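Local structure of VirX1 (Cyanophage Syn10, 6QGM) at residues B[47-52]-B[357-362]; B[65-70]-B[170-175]; B[74-79]-B[164-169]; B[265-270]-B[285-290]. The protein iodinates diverse substrates as a viral member of the tryptophan halogenase family, probably using reduced flavin as its relatives do. One frame throughout, in Å; residues are numbered along the deposited sequence.

Interaction 3 is the hub. Its centre lies about 10 Å from that of interaction 1, 13 Å from that of interaction 2 and 9 Å from that of interaction 4, and it touches all three. Interactions 1 and 3 share the sheet of strands 46-48, 164-168 and 74-76 and are tied by Lys76 NZ to Thr49 O at 2.8 Å. Interaction 2 buttresses that sheet through Trp67 and Met68. Interaction 4 joins it where Thr74 OG1 meets Pro285 O at 2.7 Å. By sequence, Lys76 and the Thr357-Gly358 turn match the active-site lysine and halide-binding turn of relatives, so interactions 1 and 3 probably border the reaction site.

Interaction 1. Residues B[47-52]-B[357-362]; sequences ESTLGH and TGLLTT
The polar side of this contact is a single carboxylate. Glu47, in strand 46-48, has CG anti to the backbone N (chi1 -152°) and an extended chain beyond, which carries the acid onto the turn leading into helix 360-373. OE2 lies against the CA of Gly358, a residue without a side chain to bar the way. OE2 also comes within 3.5 Å of Leu359 N, but the angle is too poor for a hydrogen bond. OE1 reaches instead to Leu359 CD2 at 3.8 Å.

The apolar contacts run alongside. Thr49 CG2 and Leu359 CD1 meet at 4.1 Å, the two side chains pointing the same way, while Thr49 OG1 is engaged by Tyr165 O of the neighbouring strand. Leu50 and Leu360 cross obliquely, CD1 to CD1 at 4.0 Å. That same Leu360 CD1 sits 4.2 Å above one face of the His52 ring, toward its rim.

Helix 382-408 backs the turn from elsewhere, with Phe399 on both Thr357 and Leu360. By sequence, Thr357-Gly358 matches the halide-binding turn of tryptophan halogenases and may do the same here. A negative Glu47 beside the N-terminal approach to helix 360-373 would probably be stabilised by the helix dipole, while the leucine contacts across the two segments are apolar.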
loop_
_atom_site.group_PDB
_atom_site.type_symbol
_atom_site.label_atom_id
_atom_site.label_comp_id
_atom_site.label_asym_id
_atom_site.label_seq_id
_atom_site.Cartn_x
_atom_site.Cartn_y
_atom_site.Cartn_z
ATOM N N GLU B 47 3.896 34.598 -14.843
ATOM C CA GLU B 47 3.904 33.213 -14.303
ATOM C C GLU B 47 2.951 32.328 -15.114
ATOM O O GLU B 47 1.867 32.820 -15.473
ATOM C CB GLU B 47 3.434 33.261 -12.860
ATOM C CG GLU B 47 3.981 32.154 -11.997
ATOM C CD GLU B 47 3.482 32.257 -10.572
ATOM O OE1 GLU B 47 2.887 33.311 -10.243
ATOM O OE2 GLU B 47 3.683 31.291 -9.797
ATOM N N SER B 48 3.308 31.066 -15.329
ATOM C CA SER B 48 2.464 30.055 -16.023
ATOM C C SER B 48 1.714 29.224 -14.976
ATOM O O SER B 48 2.189 29.125 -13.827
ATOM C CB SER B 48 3.262 29.197 -17.003
ATOM O OG SER B 48 4.172 28.356 -16.350
ATOM N N THR B 49 0.556 28.697 -15.363
ATOM C CA THR B 49 -0.397 27.966 -14.498
ATOM C C THR B 49 -0.457 26.511 -14.962
ATOM O O THR B 49 0.120 26.189 -16.011
ATOM C CB THR B 49 -1.771 28.648 -14.544
ATOM O OG1 THR B 49 -2.303 28.489 -15.866
ATOM C CG2 THR B 49 -1.732 30.124 -14.181
ATOM N N LEU B 50 -1.134 25.672 -14.187
ATOM C CA LEU B 50 -1.456 24.262 -14.528
ATOM C C LEU B 50 -2.910 24.188 -14.997
ATOM O O LEU B 50 -3.610 25.246 -14.969
ATOM C CB LEU B 50 -1.294 23.431 -13.250
ATOM C CG LEU B 50 0.116 23.357 -12.686
ATOM C CD1 LEU B 50 0.082 23.018 -11.201
ATOM C CD2 LEU B 50 0.927 22.360 -13.490
ATOM N N GLY B 51 -3.342 22.977 -15.392
ATOM C CA GLY B 51 -4.766 22.619 -15.536
ATOM C C GLY B 51 -5.562 22.969 -14.293
ATOM O O GLY B 51 -6.641 23.548 -14.447
ATOM N N HIS B 52 -5.028 22.655 -13.115
ATOM C CA HIS B 52 -5.615 22.908 -11.767
ATOM C C HIS B 52 -6.274 24.299 -11.728
ATOM O O HIS B 52 -7.351 24.444 -11.126
ATOM C CB HIS B 52 -4.515 22.813 -10.671
ATOM C CG HIS B 52 -4.330 21.497 -9.959
ATOM N ND1 HIS B 52 -3.703 20.394 -10.549
ATOM C CD2 HIS B 52 -4.631 21.128 -8.690
ATOM C CE1 HIS B 52 -3.680 19.392 -9.688
ATOM N NE2 HIS B 52 -4.251 19.816 -8.536
ATOM N N THR B 357 4.410 25.173 -11.313
ATOM C CA THR B 357 3.812 24.757 -10.019
ATOM C C THR B 357 3.714 26.003 -9.105
ATOM O O THR B 357 3.069 25.899 -8.049
ATOM C CB THR B 357 4.560 23.493 -9.554
ATOM O OG1 THR B 357 4.023 22.995 -8.337
ATOM C CG2 THR B 357 6.060 23.668 -9.437
ATOM N N GLY B 358 4.243 27.149 -9.557
ATOM C CA GLY B 358 4.161 28.467 -8.893
ATOM C C GLY B 358 2.899 28.649 -8.059
ATOM O O GLY B 358 3.006 28.772 -6.852
ATOM N N LEU B 359 1.729 28.650 -8.681
ATOM C CA LEU B 359 0.427 28.966 -8.027
ATOM C C LEU B 359 -0.150 27.747 -7.297
ATOM O O LEU B 359 -1.231 27.922 -6.678
ATOM C CB LEU B 359 -0.579 29.462 -9.080
ATOM C CG LEU B 359 -0.425 30.915 -9.533
ATOM C CD1 LEU B 359 -1.689 31.386 -10.243
ATOM C CD2 LEU B 359 -0.114 31.843 -8.367
ATOM N N LEU B 360 0.499 26.576 -7.329
ATOM C CA LEU B 360 -0.076 25.312 -6.773
ATOM C C LEU B 360 -0.290 25.469 -5.264
ATOM O O LEU B 360 -1.411 25.303 -4.774
ATOM C CB LEU B 360 0.870 24.138 -7.042
ATOM C CG LEU B 360 0.384 22.794 -6.506
ATOM C CD1 LEU B 360 -0.769 22.270 -7.360
ATOM C CD2 LEU B 360 1.531 21.790 -6.471
ATOM N N THR B 361 0.806 25.746 -4.571
ATOM C CA THR B 361 0.864 26.087 -3.128
ATOM C C THR B 361 -0.303 27.031 -2.773
ATOM O O THR B 361 -0.726 27.015 -1.601
ATOM C CB THR B 361 2.275 26.604 -2.803
ATOM O OG1 THR B 361 2.325 26.912 -1.413
ATOM C CG2 THR B 361 2.679 27.818 -3.618
ATOM N N THR B 362 -0.815 27.817 -3.733
ATOM C CA THR B 362 -1.849 28.868 -3.511
ATOM C C THR B 362 -3.269 28.306 -3.705
ATOM O O THR B 362 -3.991 28.277 -2.687
ATOM C CB THR B 362 -1.597 30.110 -4.373
ATOM O OG1 THR B 362 -0.234 30.491 -4.177
ATOM C CG2 THR B 362 -2.521 31.265 -4.049
#

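Interaction 2. Residues B[65-70]-B[170-175]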
loop_
_atom_site.group_PDB
_atom_site.type_symbol
_atom_site.label_atom_id
_atom_site.label_comp_id
_atom_site.label_asym_id
_atom_site.label_seq_id
_atom_site.Cartn_x
_atom_site.Cartn_y
_atom_site.Cartn_z
ATOM N N GLU B 65 -12.642 35.604 -21.825
ATOM C CA GLU B 65 -12.898 36.884 -22.537
ATOM C C GLU B 65 -12.691 38.053 -21.575
ATOM O O GLU B 65 -12.187 39.090 -22.018
ATOM C CB GLU B 65 -14.334 36.943 -23.075
ATOM C CG GLU B 65 -14.703 35.859 -24.083
ATOM C CD GLU B 65 -16.198 35.590 -24.278
ATOM O OE1 GLU B 65 -17.053 36.142 -23.520
ATOM O OE2 GLU B 65 -16.519 34.832 -25.211
ATOM N N ASP B 66 -13.079 37.888 -20.309
ATOM C CA ASP B 66 -13.217 38.990 -19.321
ATOM C C ASP B 66 -11.888 39.289 -18.618
ATOM O O ASP B 66 -11.507 40.482 -18.557
ATOM C CB ASP B 66 -14.284 38.655 -18.279
ATOM C CG ASP B 66 -15.685 38.505 -18.859
ATOM O OD1 ASP B 66 -15.919 38.927 -20.003
ATOM O OD2 ASP B 66 -16.540 37.958 -18.158
ATOM N N TRP B 67 -11.224 38.262 -18.084
ATOM C CA TRP B 67 -10.064 38.415 -17.167
ATOM C C TRP B 67 -8.735 38.402 -17.941
ATOM O O TRP B 67 -7.797 39.079 -17.490
ATOM C CB TRP B 67 -10.106 37.367 -16.046
ATOM C CG TRP B 67 -9.788 35.963 -16.470
ATOM C CD1 TRP B 67 -10.673 34.971 -16.790
ATOM C CD2 TRP B 67 -8.479 35.380 -16.582
ATOM N NE1 TRP B 67 -10.001 33.823 -17.109
ATOM C CE2 TRP B 67 -8.655 34.049 -17.006
ATOM C CE3 TRP B 67 -7.177 35.862 -16.406
ATOM C CZ2 TRP B 67 -7.576 33.187 -17.204
ATOM C CZ3 TRP B 67 -6.113 35.017 -16.629
ATOM C CH2 TRP B 67 -6.311 33.701 -17.022
ATOM N N MET B 68 -8.640 37.695 -19.068
ATOM C CA MET B 68 -7.338 37.500 -19.764
ATOM C C MET B 68 -6.766 38.849 -20.201
ATOM O O MET B 68 -5.618 39.156 -19.911
ATOM C CB MET B 68 -7.458 36.541 -20.947
ATOM C CG MET B 68 -7.600 35.108 -20.520
ATOM S SD MET B 68 -7.567 33.860 -21.820
ATOM C CE MET B 68 -5.863 34.009 -22.360
ATOM N N PRO B 69 -7.528 39.728 -20.883
ATOM C CA PRO B 69 -6.986 41.009 -21.324
ATOM C C PRO B 69 -6.580 41.932 -20.172
ATOM O O PRO B 69 -5.674 42.696 -20.340
ATOM C CB PRO B 69 -8.122 41.632 -22.144
ATOM C CG PRO B 69 -8.988 40.450 -22.509
ATOM C CD PRO B 69 -8.930 39.559 -21.292
ATOM N N ALA B 70 -7.243 41.810 -19.023
ATOM C CA ALA B 70 -6.996 42.660 -17.834
ATOM C C ALA B 70 -5.628 42.358 -17.199
ATOM O O ALA B 70 -5.191 43.156 -16.368
ATOM C CB ALA B 70 -8.114 42.481 -16.849
ATOM N N GLU B 170 0.260 39.922 -10.684
ATOM C CA GLU B 170 -0.118 41.131 -9.904
ATOM C C GLU B 170 -1.399 41.710 -10.509
ATOM O O GLU B 170 -2.331 42.032 -9.745
ATOM C CB GLU B 170 1.021 42.151 -9.854
ATOM C CG GLU B 170 0.761 43.290 -8.864
ATOM C CD GLU B 170 1.974 43.926 -8.180
ATOM O OE1 GLU B 170 2.107 45.195 -8.203
ATOM O OE2 GLU B 170 2.784 43.162 -7.596
ATOM N N LEU B 171 -1.453 41.813 -11.839
ATOM C CA LEU B 171 -2.642 42.327 -12.568
ATOM C C LEU B 171 -3.812 41.358 -12.394
ATOM O O LEU B 171 -4.955 41.835 -12.306
ATOM C CB LEU B 171 -2.295 42.541 -14.045
ATOM C CG LEU B 171 -1.307 43.672 -14.335
ATOM C CD1 LEU B 171 -1.309 43.959 -15.819
ATOM C CD2 LEU B 171 -1.626 44.936 -13.539
ATOM N N PHE B 172 -3.544 40.058 -12.321
ATOM C CA PHE B 172 -4.584 39.030 -12.068
ATOM C C PHE B 172 -5.218 39.305 -10.705
ATOM O O PHE B 172 -6.476 39.272 -10.599
ATOM C CB PHE B 172 -4.028 37.606 -12.149
ATOM C CG PHE B 172 -5.094 36.560 -11.956
ATOM C CD1 PHE B 172 -6.121 36.418 -12.880
ATOM C CD2 PHE B 172 -5.105 35.752 -10.837
ATOM C CE1 PHE B 172 -7.127 35.481 -12.695
ATOM C CE2 PHE B 172 -6.098 34.793 -10.677
ATOM C CZ PHE B 172 -7.100 34.653 -11.603
ATOM N N GLY B 173 -4.375 39.551 -9.696
ATOM C CA GLY B 173 -4.822 39.938 -8.351
ATOM C C GLY B 173 -5.661 41.203 -8.401
ATOM O O GLY B 173 -6.735 41.225 -7.783
ATOM N N GLN B 174 -5.180 42.224 -9.108
ATOM C CA GLN B 174 -5.868 43.529 -9.265
ATOM C C GLN B 174 -7.249 43.301 -9.882
ATOM O O GLN B 174 -8.175 44.031 -9.510
ATOM C CB GLN B 174 -5.014 44.502 -10.089
ATOM C CG GLN B 174 -3.809 45.025 -9.327
ATOM C CD GLN B 174 -4.224 45.664 -8.024
ATOM O OE1 GLN B 174 -4.144 45.053 -6.963
ATOM N NE2 GLN B 174 -4.707 46.890 -8.095
ATOM N N TYR B 175 -7.393 42.319 -10.771
ATOM C CA TYR B 175 -8.688 42.010 -11.422
ATOM C C TYR B 175 -9.639 41.434 -10.368
ATOM O O TYR B 175 -10.762 41.980 -10.200
ATOM C CB TYR B 175 -8.491 41.077 -12.611
ATOM C CG TYR B 175 -9.749 40.833 -13.404
ATOM C CD1 TYR B 175 -10.181 41.721 -14.371
ATOM C CD2 TYR B 175 -10.524 39.706 -13.167
ATOM C CE1 TYR B 175 -11.349 41.501 -15.079
ATOM C CE2 TYR B 175 -11.684 39.461 -13.875
ATOM C CZ TYR B 175 -12.092 40.356 -14.840
ATOM O OH TYR B 175 -13.234 40.110 -15.544
#
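Helix 169-181, which follows the central strand 164-168 of a three-stranded sheet, packs here against helix 64-67 and the residues that follow, up to Ala70. The evidence is an aromatic cluster with Trp67 at its centre. Trp67 CG sits between the backbone N and the carbonyl carbon, the crowded position (chi1 72°), and Phe172 CG is anti to its backbone N. These torsions bring the edge of Phe172 toward the face of the indole in an offset edge-to-face pair, with centroids 5.3 Å apart and planes at 72°. The nearest atoms are Trp67 CE3 and Phe172 CD1, at 3.7 Å. Met68 CG lies 3.7 Å above the opposite face of the Trp67 ring, over its centre, so the indole is clamped from both sides.

One turn further along the helix, Tyr175 lays a ring face over the backbone of Trp67. Trp67 CA stands 3.8 Å from the Tyr175 centroid and 19° off the ring normal, a CH-pi contact, and Trp67 CB approaches CE2 of the same ring. Ala70 CB reaches Tyr175 CD1 obliquely, while Leu171 CB rests 3.8 Å from Ala70 O.

Phe53 and Leu57 of helix 52-59 also touch Trp67. Such interlocking of rings is typical of helix-to-helix aromatic packing, with the Trp67 indole also set against Tyr165, edge-to-face, and Ile167 of strand 164-168.

Interaction 3. Residues B[74-79]-B[164-169]; sequences TYKNSI and AYHIDA
Four backbone hydrogen bonds join the strands. They run from Thr74 N to His166 O, His166 N to Thr74 O, Lys76 N to Ala164 O and Ala164 N to Lys76 O, each 2.9 Å long. Their geometry differs: Thr74 N lies in the carbonyl plane of its acceptor, whereas Lys76 N stands well above that of Ala164. A fifth bond links side chains. His166 ND1 donates to Thr74 OG1 at 3.1 Å, with an angle of 144° and the oxygen close to the imidazole plane. Thr74 OG1 in turn bonds Pro285 O, and His166 NE2 bonds Thr271 OG1, so both ring nitrogens are engaged and the ring's rotation is fixed.

Thr74/His166 and Lys76/Ala164 are antiparallel hydrogen-bonded pairs flanking the non-hydrogen-bonded pair Tyr75/Tyr165. They form one edge of a three-stranded antiparallel sheet whose middle strand is 164-168. Lys76 corresponds in sequence to the active-site lysine of tryptophan halogenases, and may play a like part. Its extended chain delivers NZ to Thr49 O and Ser356 OG.

On the face bearing Thr74, Lys76, Ala164 and His166, Lys76 CB lies over the imidazole, 3.8 Å from its centroid and 23° off the normal. The two chains cross at about a right angle. The Tyr75 and Tyr165 side chains leave the pair divergently, but their rings come together, Tyr75 CE1 meeting Tyr165 CE2 at 3.5 Å, with the ring planes oblique at 38°. Both hydroxyls bond the carboxylate of Asp64.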
loop_
_atom_site.group_PDB
_atom_site.type_symbol
_atom_site.label_atom_id
_atom_site.label_comp_id
_atom_site.label_asym_id
_atom_site.label_seq_id
_atom_site.Cartn_x
_atom_site.Cartn_y
_atom_site.Cartn_z
ATOM N N THR B 74 -1.959 35.122 -21.877
ATOM C CA THR B 74 -1.977 34.316 -23.117
ATOM C C THR B 74 -2.280 32.875 -22.725
ATOM O O THR B 74 -2.366 32.610 -21.505
ATOM C CB THR B 74 -0.679 34.481 -23.919
ATOM O OG1 THR B 74 0.377 33.821 -23.221
ATOM C CG2 THR B 74 -0.331 35.930 -24.167
ATOM N N TYR B 75 -2.473 32.012 -23.724
ATOM C CA TYR B 75 -2.844 30.582 -23.555
ATOM C C TYR B 75 -1.579 29.728 -23.502
ATOM O O TYR B 75 -0.537 30.130 -24.045
ATOM C CB TYR B 75 -3.784 30.120 -24.676
ATOM C CG TYR B 75 -5.215 30.562 -24.521
ATOM C CD1 TYR B 75 -5.988 30.088 -23.472
ATOM C CD2 TYR B 75 -5.811 31.425 -25.422
ATOM C CE1 TYR B 75 -7.314 30.457 -23.319
ATOM C CE2 TYR B 75 -7.137 31.799 -25.284
ATOM C CZ TYR B 75 -7.888 31.318 -24.229
ATOM O OH TYR B 75 -9.185 31.680 -24.061
ATOM N N LYS B 76 -1.708 28.569 -22.862
ATOM C CA LYS B 76 -0.608 27.600 -22.633
ATOM C C LYS B 76 -1.139 26.167 -22.793
ATOM O O LYS B 76 -2.014 25.763 -21.996
ATOM C CB LYS B 76 -0.045 27.820 -21.235
ATOM C CG LYS B 76 1.149 26.948 -20.889
ATOM C CD LYS B 76 1.301 26.760 -19.400
ATOM C CE LYS B 76 2.287 25.677 -19.060
ATOM N NZ LYS B 76 2.276 25.421 -17.607
ATOM N N ASN B 77 -0.598 25.426 -23.759
ATOM C CA ASN B 77 -1.080 24.072 -24.134
ATOM C C ASN B 77 -0.069 22.997 -23.708
ATOM O O ASN B 77 -0.449 21.812 -23.719
ATOM C CB ASN B 77 -1.376 24.019 -25.635
ATOM C CG ASN B 77 -2.618 24.797 -25.999
ATOM O OD1 ASN B 77 -2.606 26.026 -25.976
ATOM N ND2 ASN B 77 -3.701 24.093 -26.301
ATOM N N SER B 78 1.148 23.379 -23.327
ATOM C CA SER B 78 2.266 22.450 -23.055
ATOM C C SER B 78 3.376 23.156 -22.271
ATOM O O SER B 78 3.505 24.391 -22.390
ATOM C CB SER B 78 2.798 21.882 -24.355
ATOM O OG SER B 78 3.780 20.884 -24.104
ATOM N N ILE B 79 4.147 22.387 -21.494
ATOM C CA ILE B 79 5.513 22.773 -21.031
ATOM C C ILE B 79 6.507 22.155 -22.011
ATOM O O ILE B 79 6.464 20.932 -22.219
ATOM C CB ILE B 79 5.811 22.314 -19.595
ATOM C CG1 ILE B 79 4.694 22.694 -18.623
ATOM C CG2 ILE B 79 7.144 22.878 -19.141
ATOM C CD1 ILE B 79 4.925 22.207 -17.210
ATOM N N ALA B 164 -4.321 25.770 -20.275
ATOM C CA ALA B 164 -4.019 26.664 -19.134
ATOM C C ALA B 164 -3.533 28.015 -19.683
ATOM O O ALA B 164 -3.800 28.298 -20.869
ATOM C CB ALA B 164 -3.007 26.017 -18.226
ATOM N N TYR B 165 -2.851 28.828 -18.862
ATOM C CA TYR B 165 -2.671 30.289 -19.100
ATOM C C TYR B 165 -1.283 30.747 -18.647
ATOM O O TYR B 165 -0.746 30.189 -17.684
ATOM C CB TYR B 165 -3.753 31.072 -18.355
ATOM C CG TYR B 165 -5.159 30.572 -18.589
ATOM C CD1 TYR B 165 -5.703 29.552 -17.823
ATOM C CD2 TYR B 165 -5.954 31.103 -19.584
ATOM C CE1 TYR B 165 -6.991 29.079 -18.029
ATOM C CE2 TYR B 165 -7.241 30.639 -19.814
ATOM C CZ TYR B 165 -7.766 29.633 -19.028
ATOM O OH TYR B 165 -9.036 29.196 -19.248
ATOM N N HIS B 166 -0.707 31.704 -19.372
ATOM C CA HIS B 166 0.383 32.616 -18.920
ATOM C C HIS B 166 -0.274 33.909 -18.436
ATOM O O HIS B 166 -1.101 34.436 -19.179
ATOM C CB HIS B 166 1.381 32.897 -20.055
ATOM C CG HIS B 166 1.976 31.667 -20.653
ATOM N ND1 HIS B 166 1.730 31.284 -21.953
ATOM C CD2 HIS B 166 2.817 30.747 -20.150
ATOM C CE1 HIS B 166 2.409 30.193 -22.227
ATOM N NE2 HIS B 166 3.094 29.845 -21.132
ATOM N N ILE B 167 0.033 34.370 -17.228
ATOM C CA ILE B 167 -0.616 35.563 -16.610
ATOM C C ILE B 167 0.457 36.456 -15.987
ATOM O O ILE B 167 1.515 35.937 -15.571
ATOM C CB ILE B 167 -1.672 35.125 -15.575
ATOM C CG1 ILE B 167 -1.031 34.526 -14.326
ATOM C CG2 ILE B 167 -2.686 34.161 -16.204
ATOM C CD1 ILE B 167 -2.018 34.105 -13.267
ATOM N N ASP B 168 0.188 37.758 -15.940
ATOM C CA ASP B 168 0.847 38.717 -15.019
ATOM C C ASP B 168 0.107 38.573 -13.688
ATOM O O ASP B 168 -1.071 38.982 -13.624
ATOM C CB ASP B 168 0.799 40.131 -15.603
ATOM C CG ASP B 168 1.283 41.256 -14.698
ATOM O OD1 ASP B 168 1.152 41.138 -13.465
ATOM O OD2 ASP B 168 1.763 42.261 -15.231
ATOM N N ALA B 169 0.747 37.975 -12.679
ATOM C CA ALA B 169 0.091 37.567 -11.414
ATOM C C ALA B 169 -0.444 38.787 -10.651
ATOM O O ALA B 169 -1.508 38.660 -10.040
ATOM C CB ALA B 169 1.077 36.778 -10.595
#

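Interaction 4. Residues B[265-270]-B[285-290]; sequences EEMHNV and PLWNRI
An inverse gamma turn centred on Met267 ends helix 263-266 and leads into strand 270-275, and it packs on the loop between strands 279-285 and 290-296. Pro285 closes the W-x-W-x-I-P signature familiar from flavin-dependent halogenases. The turn itself carries a weak bond from His268 N to Glu266 O at 2.8 Å.

Pro285 presents its ring to the backbone beyond the turn. Pro285 CG lies 3.3 Å from His268 O, and CD lies 3.6 Å from Val270 O. Met267, with CG anti to the backbone N (chi1 -168°), runs past Pro285 CB and bends at chi3 (-55°). The bend sets SD obliquely beside the indole of Trp287, in a Met-aromatic contact with Met267 SD 3.7 Å from Trp287 CE3. Met267 CE touches Trp287 O at 3.5 Å. Tyr527 stacks on the same indole, which also has a cation-pi partner in Arg263.

Glu266 is held by Glu261 N and Asn262 N at OE2 and by a salt bridge to Arg317 at OE1, the oxygen that faces Ile290 CD1. Within the loop, Arg289 NH1 donates to an in-plane lone pair of Asn288 OD1 at 2.9 Å.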
loop_
_atom_site.group_PDB
_atom_site.type_symbol
_atom_site.label_atom_id
_atom_site.label_comp_id
_atom_site.label_asym_id
_atom_site.label_seq_id
_atom_site.Cartn_x
_atom_site.Cartn_y
_atom_site.Cartn_z
ATOM N N GLU B 265 5.151 35.730 -34.122
ATOM C CA GLU B 265 5.971 34.489 -34.203
ATOM C C GLU B 265 6.364 33.982 -32.805
ATOM O O GLU B 265 6.428 32.756 -32.617
ATOM C CB GLU B 265 7.252 34.713 -35.016
ATOM C CG GLU B 265 7.065 34.696 -36.520
ATOM C CD GLU B 265 8.359 34.457 -37.316
ATOM O OE1 GLU B 265 9.278 33.775 -36.795
ATOM O OE2 GLU B 265 8.454 34.896 -38.487
ATOM N N GLU B 266 6.618 34.889 -31.861
ATOM C CA GLU B 266 7.321 34.600 -30.576
ATOM C C GLU B 266 6.342 34.244 -29.457
ATOM O O GLU B 266 6.763 33.530 -28.538
ATOM C CB GLU B 266 8.118 35.818 -30.116
ATOM C CG GLU B 266 9.427 36.032 -30.835
ATOM C CD GLU B 266 10.324 36.978 -30.053
ATOM O OE1 GLU B 266 10.899 36.527 -29.013
ATOM O OE2 GLU B 266 10.406 38.168 -30.448
ATOM N N MET B 267 5.117 34.768 -29.497
ATOM C CA MET B 267 4.108 34.601 -28.420
ATOM C C MET B 267 3.602 33.162 -28.431
ATOM O O MET B 267 2.497 32.901 -28.943
ATOM C CB MET B 267 2.939 35.572 -28.595
ATOM C CG MET B 267 2.051 35.630 -27.391
ATOM S SD MET B 267 0.618 36.665 -27.705
ATOM C CE MET B 267 1.429 38.178 -28.228
ATOM N N HIS B 268 4.394 32.258 -27.857
ATOM C CA HIS B 268 4.172 30.796 -27.939
ATOM C C HIS B 268 3.055 30.354 -26.993
ATOM O O HIS B 268 2.950 30.859 -25.860
ATOM C CB HIS B 268 5.487 30.038 -27.736
ATOM C CG HIS B 268 6.402 30.189 -28.905
ATOM N ND1 HIS B 268 7.748 30.012 -28.813
ATOM C CD2 HIS B 268 6.160 30.535 -30.188
ATOM C CE1 HIS B 268 8.302 30.227 -29.986
ATOM N NE2 HIS B 268 7.349 30.547 -30.842
ATOM N N ASN B 269 2.209 29.499 -27.564
ATOM C CA ASN B 269 1.364 28.441 -26.961
ATOM C C ASN B 269 1.964 27.704 -25.740
ATOM O O ASN B 269 1.252 26.827 -25.226
ATOM C CB ASN B 269 1.168 27.393 -28.055
ATOM C CG ASN B 269 -0.266 26.977 -28.220
ATOM O OD1 ASN B 269 -1.121 27.368 -27.430
ATOM N ND2 ASN B 269 -0.523 26.200 -29.257
ATOM N N VAL B 270 3.229 27.930 -25.343
ATOM C CA VAL B 270 3.927 27.069 -24.337
ATOM C C VAL B 270 4.819 27.886 -23.386
ATOM O O VAL B 270 5.292 28.963 -23.776
ATOM C CB VAL B 270 4.767 25.965 -25.010
ATOM C CG1 VAL B 270 3.958 25.159 -26.016
ATOM C CG2 VAL B 270 6.030 26.519 -25.652
ATOM N N PRO B 285 5.557 33.777 -22.420
ATOM C CA PRO B 285 4.987 34.787 -23.305
ATOM C C PRO B 285 3.710 35.383 -22.704
ATOM O O PRO B 285 2.823 34.635 -22.344
ATOM C CB PRO B 285 4.638 34.042 -24.604
ATOM C CG PRO B 285 5.334 32.691 -24.470
ATOM C CD PRO B 285 5.438 32.421 -22.977
ATOM N N LEU B 286 3.674 36.709 -22.584
ATOM C CA LEU B 286 2.449 37.478 -22.249
ATOM C C LEU B 286 2.058 38.328 -23.452
ATOM O O LEU B 286 2.738 38.264 -24.485
ATOM C CB LEU B 286 2.723 38.341 -21.015
ATOM C CG LEU B 286 3.046 37.573 -19.739
ATOM C CD1 LEU B 286 3.279 38.537 -18.598
ATOM C CD2 LEU B 286 1.944 36.593 -19.396
ATOM N N TRP B 287 0.960 39.063 -23.335
ATOM C CA TRP B 287 0.370 39.819 -24.468
ATOM C C TRP B 287 1.384 40.869 -24.934
ATOM O O TRP B 287 1.561 40.977 -26.144
ATOM C CB TRP B 287 -0.977 40.419 -24.050
ATOM C CG TRP B 287 -1.780 41.026 -25.150
ATOM C CD1 TRP B 287 -2.256 42.298 -25.208
ATOM C CD2 TRP B 287 -2.213 40.386 -26.364
ATOM N NE1 TRP B 287 -2.955 42.498 -26.369
ATOM C CE2 TRP B 287 -2.951 41.339 -27.100
ATOM C CE3 TRP B 287 -2.052 39.107 -26.905
ATOM C CZ2 TRP B 287 -3.514 41.052 -28.343
ATOM C CZ3 TRP B 287 -2.607 38.831 -28.136
ATOM C CH2 TRP B 287 -3.345 39.785 -28.835
ATOM N N ASN B 288 2.084 41.529 -24.000
ATOM C CA ASN B 288 2.892 42.755 -24.246
ATOM C C ASN B 288 4.400 42.500 -24.126
ATOM O O ASN B 288 5.172 43.420 -24.474
ATOM C CB ASN B 288 2.485 43.898 -23.310
ATOM C CG ASN B 288 2.552 43.570 -21.835
ATOM O OD1 ASN B 288 2.703 42.418 -21.438
ATOM N ND2 ASN B 288 2.408 44.586 -21.006
ATOM N N ARG B 289 4.828 41.318 -23.675
ATOM C CA ARG B 289 6.267 41.053 -23.365
ATOM C C ARG B 289 6.509 39.560 -23.125
ATOM O O ARG B 289 5.499 38.819 -22.993
ATOM C CB ARG B 289 6.666 41.815 -22.103
ATOM C CG ARG B 289 6.033 41.270 -20.829
ATOM C CD ARG B 289 5.745 42.375 -19.843
ATOM N NE ARG B 289 5.479 41.888 -18.495
ATOM C CZ ARG B 289 4.280 41.794 -17.927
ATOM N NH1 ARG B 289 3.170 42.116 -18.592
ATOM N NH2 ARG B 289 4.201 41.363 -16.679
ATOM N N ILE B 290 7.788 39.159 -23.053
ATOM C CA ILE B 290 8.231 37.826 -22.553
ATOM C C ILE B 290 8.770 38.009 -21.132
ATOM O O ILE B 290 9.644 38.874 -20.956
ATOM C CB ILE B 290 9.303 37.218 -23.477
ATOM C CG1 ILE B 290 8.835 37.129 -24.930
ATOM C CG2 ILE B 290 9.778 35.866 -22.955
ATOM C CD1 ILE B 290 9.966 36.895 -25.908
#